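Local coordinates for protein adenylate kinase (Desulfovibrio gigas, PDB 2XB4) that probably catalyses the reversible transfer of the terminal phosphate between ATP and AMP, and carries a bound zinc ion, at residues G33-R36 against E37-G41. Residues are numbered along the deposited sequence; the frame is centred on the assembly and turned at random.
Sequences GIFR and EHIGG
His38 lies beside Ile34, one turn further along helix 31-40, an alpha-helix of the predicted NMP-binding region of this P-loop kinase. His38 CB lies 3.7 Å from Ile34 O, the carbonyl that also accepts the backbone bond from His38 N at 3.0 Å. CG stands anti to the carbonyl carbon (chi1 -78°), which lays the imidazole alongside Ile34. CD2 then meets Ile34 O at the ring edge, in the ring plane, at 3.3 Å. The same CD2 touches Ile34 CG2 at 3.9 Å. On the other side of CG, ND1 is hydrogen-bonded to Thr43 OG1; NE2, next to CD2, bonds weakly to Met67 O and Thr71 OG1 of helix 61-75. Glu37 OE1 forms a salt bridge with Lys75 of that helix.

Phe35 and Ile39 run side by side on another face, where Phe35 touches Val59. Ile39 CD1 approaches the phenyl ring obliquely, 3.6 Å from Phe35 CG. Arg36, predicted to bind AMP, bends at chi3 (-55°), and Gly33 CA lies against one guanidinium face, offset toward its rim. Glu37 N is hydrogen-bonded to Gly33 O. A wider, pi-type turn runs through 37-40, and Gly41 N makes a weak bond of 3.3 Å to Arg36 O.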
ATOM      1  N   GLY A  33      21.333   9.440   7.934  1.00 26.40           N
ATOM      2  CA  GLY A  33      21.705  10.832   7.650  1.00 22.78           C
ATOM      3  C   GLY A  33      23.202  11.075   7.598  1.00 19.93           C
ATOM      4  O   GLY A  33      23.676  11.876   6.791  1.00 21.50           O
ATOM      5  N   ILE A  34      23.973  10.342   8.410  1.00 17.49           N
ATOM      6  CA  ILE A  34      25.465  10.428   8.291  1.00 16.40           C
ATOM      7  C   ILE A  34      25.873  10.137   6.829  1.00 18.15           C
ATOM      8  O   ILE A  34      26.623  10.900   6.184  1.00 17.13           O
ATOM      9  CB  ILE A  34      26.146   9.488   9.275  1.00 16.60           C
ATOM     10  CG1 ILE A  34      25.765   9.866  10.729  1.00 16.20           C
ATOM     11  CG2 ILE A  34      27.693   9.486   9.058  1.00 15.46           C
ATOM     12  CD1 ILE A  34      26.189   8.830  11.838  1.00 20.52           C
ATOM     13  N   PHE A  35      25.396   9.014   6.269  1.00 22.50           N
ATOM     14  CA  PHE A  35      25.764   8.682   4.868  1.00 25.79           C
ATOM     15  C   PHE A  35      25.320   9.748   3.892  1.00 27.79           C
ATOM     16  O   PHE A  35      26.091  10.157   3.030  1.00 28.53           O
ATOM     17  CB  PHE A  35      25.270   7.265   4.448  1.00 30.67           C
ATOM     18  CG  PHE A  35      26.118   6.078   5.049  1.00 38.24           C
ATOM     19  CD1 PHE A  35      26.722   6.169   6.327  1.00 41.73           C
ATOM     20  CD2 PHE A  35      26.241   4.845   4.334  1.00 48.89           C
ATOM     21  CE1 PHE A  35      27.469   5.087   6.890  1.00 47.53           C
ATOM     22  CE2 PHE A  35      26.999   3.719   4.901  1.00 51.18           C
ATOM     23  CZ  PHE A  35      27.620   3.870   6.181  1.00 48.52           C
ATOM     24  N   ARG A  36      24.087  10.220   3.964  1.00 28.93           N
ATOM     25  CA  ARG A  36      23.697  11.302   3.050  1.00 31.17           C
ATOM     26  C   ARG A  36      24.589  12.547   3.119  1.00 30.44           C
ATOM     27  O   ARG A  36      24.874  13.150   2.076  1.00 31.97           O
ATOM     28  CB  ARG A  36      22.226  11.706   3.243  1.00 33.85           C
ATOM     29  CG  ARG A  36      21.235  10.779   2.575  1.00 35.01           C
ATOM     30  CD  ARG A  36      19.831  11.405   2.630  1.00 38.02           C
ATOM     31  NE  ARG A  36      19.440  11.744   4.002  1.00 35.87           N
ATOM     32  CZ  ARG A  36      18.975  10.864   4.918  1.00 34.17           C
ATOM     33  NH1 ARG A  36      18.883   9.556   4.654  1.00 37.36           N
ATOM     34  NH2 ARG A  36      18.613  11.289   6.109  1.00 26.19           N
ATOM     35  N   GLU A  37      24.967  12.991   4.318  1.00 28.85           N
ATOM     36  CA  GLU A  37      25.964  14.064   4.461  1.00 29.47           C
ATOM     37  C   GLU A  37      27.317  13.707   3.749  1.00 26.95           C
ATOM     38  O   GLU A  37      27.927  14.528   3.083  1.00 30.78           O
ATOM     39  CB  GLU A  37      26.253  14.361   5.968  1.00 29.09           C
ATOM     40  CG  GLU A  37      27.551  15.252   6.213  1.00 35.70           C
ATOM     41  CD  GLU A  37      27.911  15.568   7.701  1.00 43.09           C
ATOM     42  OE1 GLU A  37      27.063  15.307   8.552  1.00 47.53           O
ATOM     43  OE2 GLU A  37      29.032  16.054   8.020  1.00 44.23           O
ATOM     44  N   HIS A  38      27.830  12.506   3.947  1.00 24.15           N
ATOM     45  CA  HIS A  38      29.177  12.217   3.448  1.00 22.07           C
ATOM     46  C   HIS A  38      29.182  11.627   1.995  1.00 24.13           C
ATOM     47  O   HIS A  38      29.956  12.053   1.111  1.00 23.88           O
ATOM     48  CB  HIS A  38      29.787  11.243   4.363  1.00 21.28           C
ATOM     49  CG  HIS A  38      30.293  11.837   5.636  1.00 19.99           C
ATOM     50  ND1 HIS A  38      31.572  12.308   5.762  1.00 21.55           N
ATOM     51  CD2 HIS A  38      29.715  11.975   6.838  1.00 19.56           C
ATOM     52  CE1 HIS A  38      31.775  12.700   6.999  1.00 22.65           C
ATOM     53  NE2 HIS A  38      30.669  12.470   7.683  1.00 21.50           N
ATOM     54  N   ILE A  39      28.324  10.615   1.778  1.00 21.87           N
ATOM     55  CA  ILE A  39      28.215   9.953   0.431  1.00 23.67           C
ATOM     56  C   ILE A  39      27.606  10.930  -0.597  1.00 23.98           C
ATOM     57  O   ILE A  39      28.230  11.216  -1.641  1.00 23.67           O
ATOM     58  CB  ILE A  39      27.507   8.530   0.451  1.00 25.21           C
ATOM     59  CG1 ILE A  39      28.414   7.477   1.053  1.00 24.56           C
ATOM     60  CG2 ILE A  39      27.183   7.996  -0.972  1.00 27.13           C
ATOM     61  CD1 ILE A  39      28.338   7.369   2.496  1.00 31.45           C
ATOM     62  N   GLY A  40      26.457  11.493  -0.244  1.00 25.71           N
ATOM     63  CA  GLY A  40      25.838  12.538  -1.002  1.00 27.60           C
ATOM     64  C   GLY A  40      26.667  13.835  -1.074  1.00 30.57           C
ATOM     65  O   GLY A  40      26.843  14.386  -2.160  1.00 35.01           O
ATOM     66  N   GLY A  41      27.218  14.331   0.007  1.00 26.56           N
ATOM     67  CA  GLY A  41      28.013  15.513  -0.122  1.00 29.63           C
ATOM     68  C   GLY A  41      29.462  15.355  -0.638  1.00 29.83           C
ATOM     69  O   GLY A  41      30.194  16.376  -0.745  1.00 30.27           O
TER